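Local coordinates for N(G),N(G)-dimethylarginine dimethylaminohydrolase (Pseudomonas aeruginosa, PDB 1H70), which hydrolyses N(G),N(G)-dimethyl-L-arginine and N(G)-monomethyl-L-arginine to L-citrulline, releasing dimethylamine or methylamine, at residues A[198-203]-A[220-225]; A[213-218]-A[233-238]; A[203-208]-A[246-251]; A[158-163]-A[179-184]. The protein carries 1 engineered substitution. One frame throughout, in Å; residues are numbered along the deposited sequence.

From the N terminus, contact 4 comes first. It closes the loop that holds strands 168-170 and 175-178, and it is complete before the others open. Contact 1 opens at 198, and contact 3 follows at once, sharing A203 with it. Contact 2 opens at 213 on strand 212-216. Helix 220-227 closes contact 1, strand 232-236 closes contact 2, and the loop 246-251 closes contact 3. Contact 1 therefore crosses contacts 2 and 3, while contact 2 is nested inside contact 3. Contact 2 pairs the two strands of the beta-alpha-beta unit 212-236, and contact 1 ties the loop 198-203 to its helix. Contact 3 ties the neighbouring strand 207-209 to the active-site loop. Contacts 3 and 4 both touch citrulline.

Contact 1: A[198-203]-A[220-225]; sequences EEESYA and PRTREK
E200 and T222 make the central polar link between the loop 198-203 and the first turn of helix 220-227. The two side chains run alongside one another in opposite directions. OE1 of E200 accepts two hydrogen bonds from T222, from OG1 at 2.9 Å and from the backbone N at 2.9 Å. OG1 comes in almost in line with the C-O bond, whereas the N-H comes in on the syn side. OE2 takes the backbone N of R221 at 3.0 Å through its syn lone pair. Three bonds thus hold a buried carboxylate and fix its rotation. The start of the helix would be expected to favour its negative charge.

At the surface, E199 OE2 meets R221 NH1 at 3.4 Å, at the edge of the guanidinium and in its plane. This salt bridge is long, and its hydrogen bond weak.

Van der Waals contacts fill in around the carboxylate. P220 CD lies 3.3 Å from E200 OE2. A203 CB and T222 CG2 form the apolar pair, 3.9 Å apart. T222 OG1 lies anti to the carbonyl carbon and beside the backbone N (chi1 -65°), on the side of E200, while CG2 faces A203. A203 also packs on Y219 and P216.

The carboxylate takes up N-H groups of the first helical turn, which lack partners within the helix itself. This helix is the beta-alpha-beta crossover of 212-236.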
# COMPACT_ATOMS: atom_id res chain seq x y z
N GLU A 198 14.07 -7.70 13.48
CA GLU A 198 14.72 -7.89 12.18
C GLU A 198 14.31 -9.11 11.37
O GLU A 198 14.11 -8.99 10.17
CB GLU A 198 16.24 -7.80 12.30
CG GLU A 198 16.93 -8.89 13.08
CD GLU A 198 18.44 -8.75 12.91
OE1 GLU A 198 18.97 -9.19 11.85
OE2 GLU A 198 19.07 -8.17 13.81
N GLU A 199 14.19 -10.28 11.99
CA GLU A 199 13.81 -11.49 11.28
C GLU A 199 12.41 -11.39 10.67
O GLU A 199 12.09 -12.08 9.69
CB GLU A 199 13.81 -12.63 12.30
CG GLU A 199 12.74 -12.33 13.34
CD GLU A 199 13.29 -12.28 14.73
OE1 GLU A 199 14.41 -11.73 14.92
OE2 GLU A 199 12.56 -12.80 15.60
N GLU A 200 11.58 -10.51 11.24
CA GLU A 200 10.19 -10.32 10.83
C GLU A 200 9.95 -8.99 10.09
O GLU A 200 8.79 -8.57 9.98
CB GLU A 200 9.29 -10.33 12.07
CG GLU A 200 9.36 -11.67 12.82
CD GLU A 200 8.16 -11.95 13.69
OE1 GLU A 200 7.27 -11.10 13.81
OE2 GLU A 200 8.08 -13.05 14.28
N SER A 201 11.01 -8.36 9.60
CA SER A 201 10.90 -7.07 8.90
C SER A 201 9.77 -6.97 7.88
O SER A 201 9.14 -5.92 7.77
CB SER A 201 12.23 -6.75 8.19
OG SER A 201 12.48 -7.71 7.17
N TYR A 202 9.53 -8.04 7.11
CA TYR A 202 8.46 -8.04 6.10
C TYR A 202 7.13 -7.65 6.74
O TYR A 202 6.34 -6.94 6.13
CB TYR A 202 8.31 -9.42 5.46
CG TYR A 202 7.26 -9.56 4.36
CD1 TYR A 202 7.38 -8.87 3.15
CD2 TYR A 202 6.19 -10.43 4.51
CE1 TYR A 202 6.42 -9.03 2.13
CE2 TYR A 202 5.24 -10.59 3.52
CZ TYR A 202 5.37 -9.90 2.33
OH TYR A 202 4.42 -10.07 1.34
N ALA A 203 6.89 -8.11 7.97
CA ALA A 203 5.63 -7.81 8.66
C ALA A 203 5.40 -6.38 9.10
O ALA A 203 4.43 -6.09 9.78
CB ALA A 203 5.40 -8.79 9.83
N PRO A 220 5.04 -14.39 14.00
CA PRO A 220 4.41 -14.48 15.32
C PRO A 220 4.68 -13.37 16.32
O PRO A 220 3.77 -13.06 17.10
CB PRO A 220 4.87 -15.83 15.89
CG PRO A 220 5.91 -16.36 14.98
CD PRO A 220 5.96 -15.52 13.73
N ARG A 221 5.87 -12.79 16.34
CA ARG A 221 6.13 -11.74 17.32
C ARG A 221 5.31 -10.49 17.02
O ARG A 221 4.75 -9.85 17.90
CB ARG A 221 7.61 -11.41 17.41
CG ARG A 221 8.46 -12.51 18.05
CD ARG A 221 9.95 -12.17 18.03
NE ARG A 221 10.19 -11.04 18.93
CZ ARG A 221 11.35 -10.41 19.07
NH1 ARG A 221 12.42 -10.77 18.38
NH2 ARG A 221 11.43 -9.40 19.93
N THR A 222 5.26 -10.15 15.73
CA THR A 222 4.52 -9.00 15.28
C THR A 222 3.03 -9.21 15.47
O THR A 222 2.30 -8.32 15.89
CB THR A 222 4.82 -8.75 13.79
OG1 THR A 222 6.20 -8.38 13.64
CG2 THR A 222 3.98 -7.57 13.29
N ARG A 223 2.57 -10.43 15.19
CA ARG A 223 1.16 -10.75 15.39
C ARG A 223 0.75 -10.52 16.84
O ARG A 223 -0.34 -10.02 17.12
CB ARG A 223 0.92 -12.20 14.96
CG ARG A 223 -0.50 -12.69 15.14
CD ARG A 223 -0.61 -13.47 16.43
NE ARG A 223 -1.89 -13.37 17.11
CZ ARG A 223 -3.05 -13.79 16.63
NH1 ARG A 223 -3.14 -14.34 15.43
NH2 ARG A 223 -4.15 -13.66 17.37
N GLU A 224 1.62 -10.88 17.77
CA GLU A 224 1.28 -10.67 19.19
C GLU A 224 1.35 -9.20 19.59
O GLU A 224 0.53 -8.73 20.41
CB GLU A 224 2.15 -11.56 20.09
CG GLU A 224 1.80 -11.48 21.57
CD GLU A 224 0.40 -11.97 21.91
OE1 GLU A 224 -0.27 -12.60 21.07
OE2 GLU A 224 -0.03 -11.72 23.06
N LYS A 225 2.29 -8.46 19.02
CA LYS A 225 2.40 -7.03 19.31
C LYS A 225 1.13 -6.30 18.86
O LYS A 225 0.63 -5.42 19.55
CB LYS A 225 3.67 -6.44 18.70
CG LYS A 225 4.97 -7.02 19.26
CD LYS A 225 6.21 -6.33 18.70
CE LYS A 225 7.48 -7.04 19.14
NZ LYS A 225 8.49 -6.05 19.59

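Contact 2: A[213-218]-A[233-238]; sequences VIMPAG and VIEVDT
M215 CG sits between the backbone N and the carbonyl carbon (chi1 70°), and chi2, 177°, extends the chain to put SD 3.5 Å from V233 CG1. V233 CG1 is anti to its own backbone N. The two side chains cross obliquely. Helix 220-227 covers this face, with I226 against V233 and T222 and R223 against M215. On the other face I214 and I234 run alongside one another in the same direction, with I214 CG1 4.1 Å from I234 CD1. Helix 29-43 packs there.

The segments are parallel strands 31° apart, joined by helix 220-227 as a beta-alpha-beta crossover. The ladder runs from I234 N to V213 O (2.9 Å), M215 N to I234 O (3.0 Å) and V236 N to M215 O (2.9 Å). Just past the end of strand 213-216, A217 N still bonds V236 O at 3.0 Å, but the donor now stands above the carbonyl plane.

Water extends the pairing where the chains leave the sheet. One molecule donates to both P216 O and E235 OE1. Another donates to A217 O, at 2.9 Å, and accepts from T238 N. T238 OG1 bonds Y202 OH of the loop 198-203.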
# COMPACT_ATOMS: atom_id res chain seq x y z
N VAL A 213 -6.92 -6.16 11.53
CA VAL A 213 -5.60 -5.84 10.98
C VAL A 213 -5.20 -7.07 10.19
O VAL A 213 -5.11 -8.19 10.74
CB VAL A 213 -4.52 -5.43 11.99
CG1 VAL A 213 -3.16 -5.45 11.29
CG2 VAL A 213 -4.75 -4.03 12.53
N ILE A 214 -5.01 -6.90 8.89
CA ILE A 214 -4.64 -8.01 8.01
C ILE A 214 -3.12 -8.00 7.88
O ILE A 214 -2.53 -6.96 7.56
CB ILE A 214 -5.34 -7.92 6.65
CG1 ILE A 214 -6.86 -8.12 6.85
CG2 ILE A 214 -4.80 -8.98 5.70
CD1 ILE A 214 -7.71 -7.84 5.61
N MET A 215 -2.47 -9.13 8.15
CA MET A 215 -1.01 -9.15 8.12
C MET A 215 -0.55 -10.46 7.47
O MET A 215 -1.34 -11.42 7.40
CB MET A 215 -0.46 -9.09 9.56
CG MET A 215 -0.73 -10.38 10.31
SD MET A 215 -0.03 -10.43 12.00
CE MET A 215 1.68 -10.27 11.61
N PRO A 216 0.70 -10.50 7.02
CA PRO A 216 1.27 -11.72 6.43
C PRO A 216 1.37 -12.82 7.49
O PRO A 216 1.66 -12.56 8.69
CB PRO A 216 2.67 -11.30 5.99
CG PRO A 216 3.00 -10.08 6.79
CD PRO A 216 1.68 -9.39 7.03
N ALA A 217 1.11 -14.05 7.07
CA ALA A 217 1.19 -15.19 7.98
C ALA A 217 2.67 -15.59 8.15
O ALA A 217 3.45 -15.42 7.22
CB ALA A 217 0.41 -16.36 7.43
N GLY A 218 3.03 -16.08 9.34
CA GLY A 218 4.40 -16.49 9.60
C GLY A 218 5.28 -15.51 10.37
O GLY A 218 6.51 -15.65 10.38
N VAL A 233 -6.83 -9.67 14.61
CA VAL A 233 -5.80 -9.95 13.62
C VAL A 233 -6.13 -11.12 12.70
O VAL A 233 -6.54 -12.20 13.13
CB VAL A 233 -4.42 -10.11 14.29
CG1 VAL A 233 -3.30 -10.31 13.25
CG2 VAL A 233 -4.13 -8.91 15.17
N ILE A 234 -5.98 -10.87 11.40
CA ILE A 234 -6.22 -11.88 10.38
C ILE A 234 -4.90 -12.16 9.67
O ILE A 234 -4.29 -11.23 9.15
CB ILE A 234 -7.26 -11.41 9.35
CG1 ILE A 234 -8.56 -10.99 10.05
CG2 ILE A 234 -7.50 -12.51 8.32
CD1 ILE A 234 -9.54 -10.28 9.12
N GLU A 235 -4.46 -13.42 9.64
CA GLU A 235 -3.20 -13.74 8.98
C GLU A 235 -3.45 -14.35 7.62
O GLU A 235 -4.28 -15.27 7.49
CB GLU A 235 -2.37 -14.75 9.81
CG GLU A 235 -1.84 -14.18 11.11
CD GLU A 235 -1.21 -15.27 11.99
OE1 GLU A 235 0.02 -15.41 12.04
OE2 GLU A 235 -1.98 -15.98 12.65
N VAL A 236 -2.78 -13.81 6.60
CA VAL A 236 -2.91 -14.30 5.23
C VAL A 236 -1.52 -14.57 4.66
O VAL A 236 -0.67 -13.69 4.68
CB VAL A 236 -3.62 -13.27 4.30
CG1 VAL A 236 -3.61 -13.76 2.85
CG2 VAL A 236 -5.04 -13.04 4.74
N ASP A 237 -1.28 -15.77 4.14
CA ASP A 237 0.07 -16.03 3.60
C ASP A 237 0.24 -15.27 2.29
O ASP A 237 -0.58 -15.42 1.39
CB ASP A 237 0.24 -17.55 3.39
CG ASP A 237 1.65 -17.97 2.97
OD1 ASP A 237 2.60 -17.15 2.95
OD2 ASP A 237 1.84 -19.17 2.67
N THR A 238 1.25 -14.41 2.20
CA THR A 238 1.50 -13.65 0.97
C THR A 238 2.91 -13.92 0.43
O THR A 238 3.52 -13.08 -0.23
CB THR A 238 1.34 -12.12 1.15
OG1 THR A 238 2.25 -11.62 2.16
CG2 THR A 238 -0.07 -11.74 1.62
O HOH W 1 1.98 -13.69 11.25
O HOH W 2 3.36 -14.78 4.42
O HOH W 3 1.13 -17.28 10.88

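Contact 3: A[203-208]-A[246-251]. Engineered in segment 246-251: S250 (natural residue Cys). With CIR (citrulline), chain B.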
# COMPACT_ATOMS: atom_id res chain seq x y z
N ALA A 203 6.89 -8.11 7.97
CA ALA A 203 5.63 -7.81 8.66
C ALA A 203 5.40 -6.38 9.10
O ALA A 203 4.43 -6.09 9.78
CB ALA A 203 5.40 -8.79 9.83
N ALA A 204 6.27 -5.45 8.72
CA ALA A 204 6.02 -4.03 9.02
C ALA A 204 4.93 -3.55 8.08
O ALA A 204 4.33 -2.49 8.29
CB ALA A 204 7.25 -3.18 8.83
N ASN A 205 4.72 -4.31 6.99
CA ASN A 205 3.66 -3.93 6.04
C ASN A 205 2.40 -4.72 6.43
O ASN A 205 2.36 -5.94 6.27
CB ASN A 205 4.12 -4.24 4.62
CG ASN A 205 3.16 -3.74 3.54
OD1 ASN A 205 3.54 -2.97 2.66
ND2 ASN A 205 1.95 -4.21 3.57
N CYS A 206 1.42 -4.02 7.04
CA CYS A 206 0.15 -4.59 7.47
C CYS A 206 -0.93 -3.56 7.17
O CYS A 206 -0.62 -2.41 6.92
CB CYS A 206 0.09 -4.87 8.99
SG CYS A 206 1.24 -6.13 9.56
N ILE A 207 -2.20 -3.98 7.15
CA ILE A 207 -3.29 -3.01 6.94
C ILE A 207 -4.39 -3.04 7.98
O ILE A 207 -4.95 -4.07 8.32
CB ILE A 207 -3.96 -3.16 5.55
CG1 ILE A 207 -4.41 -4.60 5.31
CG2 ILE A 207 -3.03 -2.65 4.46
CD1 ILE A 207 -5.13 -4.79 3.94
N TRP A 208 -4.71 -1.85 8.49
CA TRP A 208 -5.83 -1.68 9.38
C TRP A 208 -7.04 -1.53 8.46
O TRP A 208 -6.97 -0.77 7.48
CB TRP A 208 -5.68 -0.41 10.22
CG TRP A 208 -6.87 -0.08 11.08
CD1 TRP A 208 -7.05 -0.47 12.38
CD2 TRP A 208 -8.02 0.68 10.72
NE1 TRP A 208 -8.26 0.01 12.85
CE2 TRP A 208 -8.86 0.74 11.85
CE3 TRP A 208 -8.42 1.34 9.55
CZ2 TRP A 208 -10.09 1.40 11.84
CZ3 TRP A 208 -9.64 2.02 9.54
CH2 TRP A 208 -10.46 2.06 10.68
N GLY A 246 6.14 -7.11 -2.55
CA GLY A 246 4.82 -6.58 -2.25
C GLY A 246 4.19 -7.33 -1.07
O GLY A 246 4.57 -8.46 -0.78
N GLY A 247 3.19 -6.71 -0.46
CA GLY A 247 2.48 -7.29 0.67
C GLY A 247 1.00 -6.91 0.68
O GLY A 247 0.42 -6.55 -0.35
N VAL A 248 0.41 -6.97 1.87
CA VAL A 248 -0.99 -6.66 2.03
C VAL A 248 -1.36 -5.20 1.76
O VAL A 248 -2.45 -4.98 1.29
CB VAL A 248 -1.55 -7.14 3.40
CG1 VAL A 248 -1.44 -8.66 3.53
CG2 VAL A 248 -0.86 -6.49 4.58
N SER A 249 -0.50 -4.21 2.02
CA SER A 249 -0.94 -2.83 1.73
C SER A 249 -0.96 -2.64 0.23
O SER A 249 -1.80 -1.97 -0.34
CB SER A 249 -0.01 -1.77 2.35
OG SER A 249 1.13 -1.59 1.54
N SER A 250 -0.02 -3.29 -0.43
CA SER A 250 0.19 -3.20 -1.88
C SER A 250 -0.96 -3.65 -2.73
O SER A 250 -1.13 -3.16 -3.86
CB SER A 250 1.36 -4.13 -2.23
OG SER A 250 2.34 -4.05 -1.19
N MET A 251 -1.70 -4.63 -2.24
CA MET A 251 -2.74 -5.30 -2.99
C MET A 251 -4.13 -4.70 -2.96
O MET A 251 -5.08 -5.28 -3.53
CB MET A 251 -2.71 -6.79 -2.60
CG MET A 251 -1.44 -7.42 -3.21
SD MET A 251 -1.42 -9.22 -3.08
CE MET A 251 -1.34 -9.30 -1.28
C CIR B . 7.26 -3.36 -8.07
O CIR B . 6.76 -2.25 -8.41
OXT CIR B . 8.55 -3.52 -8.07
CA CIR B . 6.36 -4.47 -7.59
N CIR B . 6.98 -5.78 -7.90
C3 CIR B . 6.11 -4.33 -6.07
C4 CIR B . 5.26 -3.08 -5.80
C5 CIR B . 5.05 -2.93 -4.31
N6 CIR B . 4.18 -1.78 -4.01
C7 CIR B . 3.68 -1.49 -2.82
O7 CIR B . 3.90 -2.18 -1.81
N8 CIR B . 2.89 -0.40 -2.71
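I207 packs tightly on S249: its CG2 lies 3.4 Å from S249 CA, closer than ordinary carbon contact. I207 CG1 stands between its backbone N and carbonyl carbon (chi1 53°), which puts CG2 beside the N. The same side chain lies across V248 at a slant, with CG1 4.1 Å from V248 CG2. V248 CG2 also presses on the backbone of the other segment, 3.6 Å from C206 CA. All of this is buried. I214 of strand 212-216 touches both I207 and V248.

These contacts pack the start of strand 207-209 and the residue before it against the loop that carries the active-site nucleophile. DDAH belongs to the pentein superfamily of alpha/beta propellers, in which a nucleophilic cysteine near the C terminus attacks the substrate's guanidinium carbon. The natural cysteine at position 250 is inferred to be that nucleophile and a zinc ligand; here the position is an engineered serine.

The polar contacts gather around this serine. G247 N donates to S250 OG at 2.9 Å in a nearly straight bond (173°), within the loop and between residues three apart. S250 OG in turn donates a short bond, 2.5 Å, to O7 of citrulline, the reaction product. Next to it S249 OG bonds E66 OE1, and S250 pairs with E66 through the backbone. E66 OE1 also bonds citrulline, placing S249 in the second shell of the pocket.

Contact 4: A[158-163]-A[179-184]; sequences LEKVLH and AGEFVS. With CIR (citrulline), chain B.
F182 turns the edge of its ring to V161, and the two side chains reach toward each other tip to tip. V161 CG2 lies near the ring plane, 3.7 Å from F182 CZ. L158 comes in obliquely at the same end, with CB 3.9 Å from CZ. One face of the ring is covered by E181 CG, which stands 3.9 Å above its centre.

E181 makes the polar half of the contact. Its CG sits between the backbone N and the carbonyl carbon (chi1 75°), and chi2 (-163°) carries CD onward, toward the backbone of 158-163. The two oxygens share the work. OE1 accepts from E159 N at 2.9 Å and OE2 from K160 N at 3.0 Å, each through its syn lone pair. Two successive N-H groups thus fix the rotation of the carboxylate. The fit is close, with K160 CB 3.2 Å from OE2.

The contact joins two loops of the DDAH fold, an alpha/beta propeller of the pentein type. One follows strand 152-157 and leads into the active site, and the other follows strand 175-178. Between them lie strands 168-170 and 175-178. F182 also touches L164, just past segment 158-163 in the same loop.

At the pocket end of that segment, H163, inferred to be the proton donor and a zinc ligand, places CE1 3.4 Å from citrulline N6, meeting the ligand obliquely. H163 NE2 is hydrogen-bonded to E115 OE1. L162 CD2 lies 3.9 Å from citrulline OXT.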
# COMPACT_ATOMS: atom_id res chain seq x y z
N LEU A 158 14.15 8.54 2.53
CA LEU A 158 14.46 7.12 2.75
C LEU A 158 15.55 6.64 1.81
O LEU A 158 15.78 7.23 0.77
CB LEU A 158 13.22 6.20 2.63
CG LEU A 158 12.50 6.19 1.27
CD1 LEU A 158 13.13 5.18 0.33
CD2 LEU A 158 11.00 5.91 1.45
N GLU A 159 16.23 5.56 2.16
CA GLU A 159 17.29 5.09 1.27
C GLU A 159 17.33 3.59 1.13
O GLU A 159 17.79 3.08 0.10
CB GLU A 159 18.69 5.57 1.74
CG GLU A 159 19.02 7.05 1.59
CD GLU A 159 18.90 7.63 0.17
OE1 GLU A 159 19.44 7.03 -0.78
OE2 GLU A 159 18.28 8.71 -0.01
N LYS A 160 16.87 2.88 2.16
CA LYS A 160 16.95 1.41 2.20
C LYS A 160 15.77 0.55 1.76
O LYS A 160 15.90 -0.70 1.74
CB LYS A 160 17.36 0.98 3.62
CG LYS A 160 18.81 1.34 3.98
CD LYS A 160 19.05 1.14 5.48
CE LYS A 160 20.51 1.33 5.83
NZ LYS A 160 20.74 1.14 7.31
N VAL A 161 14.61 1.12 1.45
CA VAL A 161 13.46 0.33 1.02
C VAL A 161 12.88 0.79 -0.32
O VAL A 161 13.17 1.89 -0.78
CB VAL A 161 12.33 0.34 2.06
CG1 VAL A 161 12.69 -0.53 3.26
CG2 VAL A 161 12.04 1.79 2.51
N LEU A 162 12.06 -0.08 -0.92
CA LEU A 162 11.44 0.24 -2.21
C LEU A 162 10.47 1.40 -2.07
O LEU A 162 10.51 2.32 -2.84
CB LEU A 162 10.71 -0.99 -2.77
CG LEU A 162 10.05 -0.77 -4.13
CD1 LEU A 162 11.08 -0.47 -5.21
CD2 LEU A 162 9.20 -2.01 -4.49
N HIS A 163 9.58 1.34 -1.08
CA HIS A 163 8.62 2.40 -0.85
C HIS A 163 8.56 2.61 0.66
O HIS A 163 8.88 1.71 1.42
CB HIS A 163 7.17 2.05 -1.23
CG HIS A 163 6.92 1.79 -2.69
ND1 HIS A 163 6.75 0.52 -3.21
CD2 HIS A 163 6.80 2.64 -3.72
CE1 HIS A 163 6.56 0.61 -4.51
NE2 HIS A 163 6.56 1.88 -4.85
N ALA A 179 9.95 -0.39 10.99
CA ALA A 179 11.14 -1.20 10.81
C ALA A 179 12.27 -0.39 10.23
O ALA A 179 12.07 0.65 9.59
CB ALA A 179 10.86 -2.37 9.86
N GLY A 180 13.48 -0.91 10.43
CA GLY A 180 14.68 -0.32 9.88
C GLY A 180 14.90 1.15 10.18
O GLY A 180 14.83 1.60 11.32
N GLU A 181 15.15 1.90 9.11
CA GLU A 181 15.45 3.32 9.24
C GLU A 181 14.31 4.22 9.71
O GLU A 181 14.57 5.39 9.99
CB GLU A 181 15.99 3.84 7.91
CG GLU A 181 14.91 4.01 6.85
CD GLU A 181 15.44 4.13 5.44
OE1 GLU A 181 15.98 5.18 5.03
OE2 GLU A 181 15.30 3.14 4.70
N PHE A 182 13.07 3.74 9.79
CA PHE A 182 11.98 4.63 10.19
C PHE A 182 11.80 4.70 11.71
O PHE A 182 11.26 5.67 12.23
CB PHE A 182 10.68 4.23 9.50
CG PHE A 182 10.81 4.22 8.00
CD1 PHE A 182 10.73 3.04 7.31
CD2 PHE A 182 11.07 5.40 7.30
CE1 PHE A 182 10.88 3.02 5.93
CE2 PHE A 182 11.21 5.38 5.92
CZ PHE A 182 11.13 4.17 5.24
N VAL A 183 12.28 3.68 12.41
CA VAL A 183 12.13 3.59 13.85
C VAL A 183 12.57 4.82 14.64
O VAL A 183 11.88 5.25 15.56
CB VAL A 183 12.87 2.34 14.39
CG1 VAL A 183 12.77 2.23 15.92
CG2 VAL A 183 12.32 1.09 13.75
N SER A 184 13.72 5.40 14.33
CA SER A 184 14.21 6.54 15.08
C SER A 184 13.96 7.90 14.42
O SER A 184 14.58 8.88 14.80
CB SER A 184 15.72 6.39 15.30
OG SER A 184 16.01 5.42 16.31
C CIR B . 7.26 -3.36 -8.07
O CIR B . 6.76 -2.25 -8.41
OXT CIR B . 8.55 -3.52 -8.07
CA CIR B . 6.36 -4.47 -7.59
N CIR B . 6.98 -5.78 -7.90
C3 CIR B . 6.11 -4.33 -6.07
C4 CIR B . 5.26 -3.08 -5.80
C5 CIR B . 5.05 -2.93 -4.31
N6 CIR B . 4.18 -1.78 -4.01
C7 CIR B . 3.68 -1.49 -2.82
O7 CIR B . 3.90 -2.18 -1.81
N8 CIR B . 2.89 -0.40 -2.71